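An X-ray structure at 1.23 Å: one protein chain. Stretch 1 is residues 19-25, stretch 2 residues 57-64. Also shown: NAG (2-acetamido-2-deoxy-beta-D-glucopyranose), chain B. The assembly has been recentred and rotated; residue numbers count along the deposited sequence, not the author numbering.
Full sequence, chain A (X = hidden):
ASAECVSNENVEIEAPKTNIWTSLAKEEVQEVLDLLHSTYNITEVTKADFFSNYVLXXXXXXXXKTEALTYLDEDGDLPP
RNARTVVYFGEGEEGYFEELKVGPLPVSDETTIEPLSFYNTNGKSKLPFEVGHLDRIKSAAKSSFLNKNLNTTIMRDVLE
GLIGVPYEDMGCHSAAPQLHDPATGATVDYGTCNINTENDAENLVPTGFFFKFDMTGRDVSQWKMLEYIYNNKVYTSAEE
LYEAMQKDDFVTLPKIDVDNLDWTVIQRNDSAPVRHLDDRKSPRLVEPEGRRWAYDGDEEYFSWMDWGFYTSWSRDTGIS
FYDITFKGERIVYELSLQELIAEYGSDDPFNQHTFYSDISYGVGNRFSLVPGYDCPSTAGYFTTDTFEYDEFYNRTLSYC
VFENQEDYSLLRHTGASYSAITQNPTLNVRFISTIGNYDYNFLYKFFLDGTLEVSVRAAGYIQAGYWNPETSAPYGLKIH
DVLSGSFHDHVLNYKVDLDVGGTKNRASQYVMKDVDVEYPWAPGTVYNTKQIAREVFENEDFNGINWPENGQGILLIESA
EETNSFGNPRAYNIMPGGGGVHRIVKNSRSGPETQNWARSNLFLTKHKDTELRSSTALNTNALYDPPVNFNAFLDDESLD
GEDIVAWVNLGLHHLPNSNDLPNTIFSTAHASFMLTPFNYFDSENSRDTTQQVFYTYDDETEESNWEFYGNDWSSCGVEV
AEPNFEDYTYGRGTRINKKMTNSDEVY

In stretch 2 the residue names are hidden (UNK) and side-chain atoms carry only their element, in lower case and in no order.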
# COMPACT_ATOMS: atom_id res chain seq x y z
N ASN A 19 3.47 -24.38 -23.54
CA ASN A 19 3.80 -24.17 -22.16
C ASN A 19 4.70 -25.30 -21.64
O ASN A 19 4.23 -26.34 -21.13
CB ASN A 19 2.52 -24.06 -21.38
CG ASN A 19 2.78 -23.66 -19.90
OD1 ASN A 19 3.86 -23.88 -19.32
ND2 ASN A 19 1.76 -23.10 -19.28
N ILE A 20 6.00 -25.07 -21.77
CA ILE A 20 7.02 -26.04 -21.41
C ILE A 20 7.22 -26.15 -19.89
O ILE A 20 8.04 -26.94 -19.43
CB ILE A 20 8.36 -25.70 -22.12
CG1 ILE A 20 8.79 -24.24 -21.85
CG2 ILE A 20 8.18 -25.94 -23.62
CD1 ILE A 20 10.20 -23.92 -22.27
N TRP A 21 6.48 -25.33 -19.13
CA TRP A 21 6.56 -25.34 -17.68
C TRP A 21 5.36 -26.03 -17.05
O TRP A 21 5.30 -26.10 -15.82
CB TRP A 21 6.69 -23.90 -17.14
CG TRP A 21 7.73 -23.10 -17.82
CD1 TRP A 21 9.06 -23.07 -17.52
CD2 TRP A 21 7.56 -22.24 -18.95
NE1 TRP A 21 9.73 -22.23 -18.38
CE2 TRP A 21 8.83 -21.73 -19.29
CE3 TRP A 21 6.47 -21.87 -19.74
CZ2 TRP A 21 9.02 -20.81 -20.30
CZ3 TRP A 21 6.66 -20.98 -20.77
CH2 TRP A 21 7.93 -20.47 -21.05
N THR A 22 4.43 -26.52 -17.86
CA THR A 22 3.16 -26.96 -17.31
C THR A 22 3.30 -28.26 -16.52
O THR A 22 4.21 -29.07 -16.77
CB THR A 22 2.14 -27.09 -18.48
OG1 THR A 22 0.82 -27.06 -17.96
CG2 THR A 22 2.30 -28.43 -19.23
N SER A 23 2.36 -28.46 -15.59
CA SER A 23 2.37 -29.67 -14.77
C SER A 23 2.21 -30.90 -15.63
O SER A 23 1.74 -30.84 -16.78
CB SER A 23 1.25 -29.62 -13.72
OG SER A 23 -0.04 -29.73 -14.32
N LEU A 24 2.62 -32.04 -15.09
CA LEU A 24 2.45 -33.29 -15.80
C LEU A 24 0.98 -33.61 -16.05
O LEU A 24 0.11 -33.37 -15.22
CB LEU A 24 3.09 -34.43 -15.03
CG LEU A 24 4.61 -34.35 -14.84
CD1 LEU A 24 5.03 -35.51 -13.97
CD2 LEU A 24 5.33 -34.35 -16.19
N ALA A 25 0.69 -34.08 -17.26
CA ALA A 25 -0.62 -34.63 -17.56
C ALA A 25 -0.84 -35.93 -16.78
O ALA A 25 0.12 -36.60 -16.39
CB ALA A 25 -0.69 -34.90 -19.05
N UNK A 57 5.94 -38.07 -4.54
CA UNK A 57 5.69 -36.97 -5.48
C UNK A 57 6.19 -37.32 -6.88
O UNK A 57 7.19 -38.02 -7.03
c UNK A 57 8.31 -33.88 -1.14
c UNK A 57 6.01 -33.77 -0.38
c UNK A 57 5.63 -34.31 -1.61
c UNK A 57 7.93 -34.43 -2.37
c UNK A 57 6.56 -34.66 -2.61
n UNK A 57 4.38 -34.65 -2.07
c UNK A 57 4.50 -35.18 -3.33
c UNK A 57 6.39 -35.71 -4.99
c UNK A 57 7.35 -33.56 -0.17
c UNK A 57 5.82 -35.19 -3.71
N UNK A 58 5.44 -36.85 -7.87
CA UNK A 58 5.80 -36.94 -9.28
C UNK A 58 5.33 -35.66 -9.96
O UNK A 58 4.14 -35.39 -9.99
c UNK A 58 4.68 -40.66 -9.87
c UNK A 58 5.50 -38.12 -11.46
c UNK A 58 5.46 -39.46 -9.33
c UNK A 58 5.10 -38.13 -9.99
N UNK A 59 6.29 -34.85 -10.41
CA UNK A 59 5.97 -33.56 -11.00
C UNK A 59 6.92 -33.18 -12.12
O UNK A 59 7.95 -33.80 -12.32
o UNK A 59 6.42 -30.07 -8.60
c UNK A 59 7.32 -32.15 -9.38
c UNK A 59 7.41 -30.82 -8.64
o UNK A 59 8.52 -30.56 -8.13
c UNK A 59 5.95 -32.46 -9.94
N UNK A 60 6.55 -32.12 -12.85
CA UNK A 60 7.42 -31.61 -13.91
C UNK A 60 8.75 -31.12 -13.35
O UNK A 60 8.76 -30.34 -12.40
c UNK A 60 7.61 -29.91 -15.74
o UNK A 60 5.55 -31.00 -15.24
c UNK A 60 6.74 -30.49 -14.62
N UNK A 61 9.85 -31.58 -13.94
CA UNK A 61 11.15 -30.97 -13.72
C UNK A 61 11.29 -29.91 -14.82
O UNK A 61 11.46 -30.26 -15.99
c UNK A 61 13.88 -30.95 -12.23
c UNK A 61 12.26 -32.02 -13.82
c UNK A 61 14.67 -32.61 -13.91
c UNK A 61 13.67 -31.49 -13.63
N UNK A 62 11.17 -28.65 -14.44
CA UNK A 62 11.05 -27.58 -15.44
C UNK A 62 12.34 -27.45 -16.26
O UNK A 62 13.44 -27.76 -15.79
c UNK A 62 9.26 -26.21 -14.27
c UNK A 62 8.94 -24.90 -13.66
c UNK A 62 10.70 -26.25 -14.78
n UNK A 62 7.49 -25.68 -11.80
c UNK A 62 7.56 -24.88 -13.06
N UNK A 63 12.23 -27.00 -17.50
CA UNK A 63 13.42 -26.82 -18.33
C UNK A 63 14.42 -25.82 -17.75
O UNK A 63 14.06 -24.95 -17.00
c UNK A 63 11.46 -26.90 -19.72
c UNK A 63 12.84 -26.33 -19.66
c UNK A 63 10.99 -26.73 -18.26
N UNK A 64 15.66 -26.00 -18.15
CA UNK A 64 16.68 -25.04 -17.85
C UNK A 64 16.50 -23.79 -18.71
O UNK A 64 15.86 -23.83 -19.75
c UNK A 64 18.44 -26.61 -16.96
o UNK A 64 17.91 -26.58 -15.84
n UNK A 64 19.39 -27.48 -17.31
c UNK A 64 18.04 -25.65 -18.06
C1 NAG B . 19.91 -28.29 -16.24
C2 NAG B . 20.23 -29.65 -16.91
C3 NAG B . 21.00 -30.63 -16.00
C4 NAG B . 22.14 -29.92 -15.28
C5 NAG B . 21.61 -28.61 -14.70
C6 NAG B . 22.64 -27.82 -13.94
C7 NAG B . 18.76 -30.56 -18.63
C8 NAG B . 17.42 -31.13 -18.98
N2 NAG B . 18.97 -30.26 -17.35
O3 NAG B . 21.48 -31.72 -16.78
O4 NAG B . 22.62 -30.66 -14.17
O5 NAG B . 21.10 -27.75 -15.70
O6 NAG B . 23.59 -27.39 -14.87
O7 NAG B . 19.60 -30.39 -19.51
O HOH W 1 12.33 -22.82 -16.56
O HOH W 2 5.61 -27.27 -13.47
O HOH W 3 3.76 -31.45 -12.37

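Position 57 carries one carbon followed by fused five- and six-membered rings that hold eight carbons and one nitrogen. An indole is the only standard side chain with this make-up, so the residue is Trp-57. It lies in a strand, and its side chain is out of reach of stretch 1.

Position 58 has four carbons, forked at the first, with one arm two carbons long. Branching at CB without a heteroatom, and with unequal arms, identifies Ile-58. Its CG2, the short arm, lies 3.7 Å from CD1 of Leu-24, an apolar contact, whereas the end of the longer arm leads away.

Position 59 shows three carbons in a row, the third carrying two oxygens: a carboxylate on a two-carbon spacer, hence Glu-59. Its CA-to-CB bond points away from stretch 1, and its contact there is made by the backbone, with C 3.5 Å from CD1 of Leu-24.

At position 60, a single carbon carries one oxygen and one carbon. The oxygen is 2.8 Å from O of Thr-22. A hydroxyl and a methyl on the same CB define Thr-60, with chi1 at -62° (m). Its CA-to-CB bond points toward stretch 1, and OG1 donates a hydrogen bond to that carbonyl oxygen. N of Leu-24 is also near, 3.1 Å from OG1, but the angle is too poor for a hydrogen bond. Water 3 accepts from this amide instead, at 3.0 Å from N of Leu-24, and also from N of Thr-60 at 2.9 Å.

Position 61 has four carbons forked at the second, the pattern of Leu-61. Its CA-to-CB bond points away, and the side chain makes no contact with stretch 1.

Position 62 has four carbons in a row ending in nitrogen, which gives Lys-62. CD sits at the edge of the Trp-21 ring, near its plane, and CE is 3.8 Å from O of Trp-21. Water 2 donates to O of Trp-21 at 2.6 Å and accepts a weak hydrogen bond from NZ of Lys-62 at 3.0 Å.

Position 63 has three carbons closing a ring onto the backbone nitrogen, so it is Pro-63. CD lies 3.2 Å from O of Ile-20 and 4.2 Å from CD1 of Trp-21, while CG is 4.1 Å from CB of Ile-20. Water 1 donates to O of Pro-63 at 2.8 Å and accepts weakly from NE1 of Trp-21 at 3.2 Å.

Position 64 has two carbons, the second carrying one oxygen and one nitrogen; that nitrogen is bonded to C1 of NAG. This is a glycosylated Asn-64, with ND2 1.4 Å from C1 of the sugar.

The contact buries 391 Å² and has one direct hydrogen bond, from Thr-60 to Thr-22. Around it, waters bridge polar groups that do not pair directly, while Leu-24 packs on Ile-58 and Pro-63 rests against Ile-20 and Trp-21. On stretch 1, a type I turn from Asn-19 to Thr-22 places Ile-20 and Trp-21 beside that proline.

Stretch 2 (57-64) WIETLKPN
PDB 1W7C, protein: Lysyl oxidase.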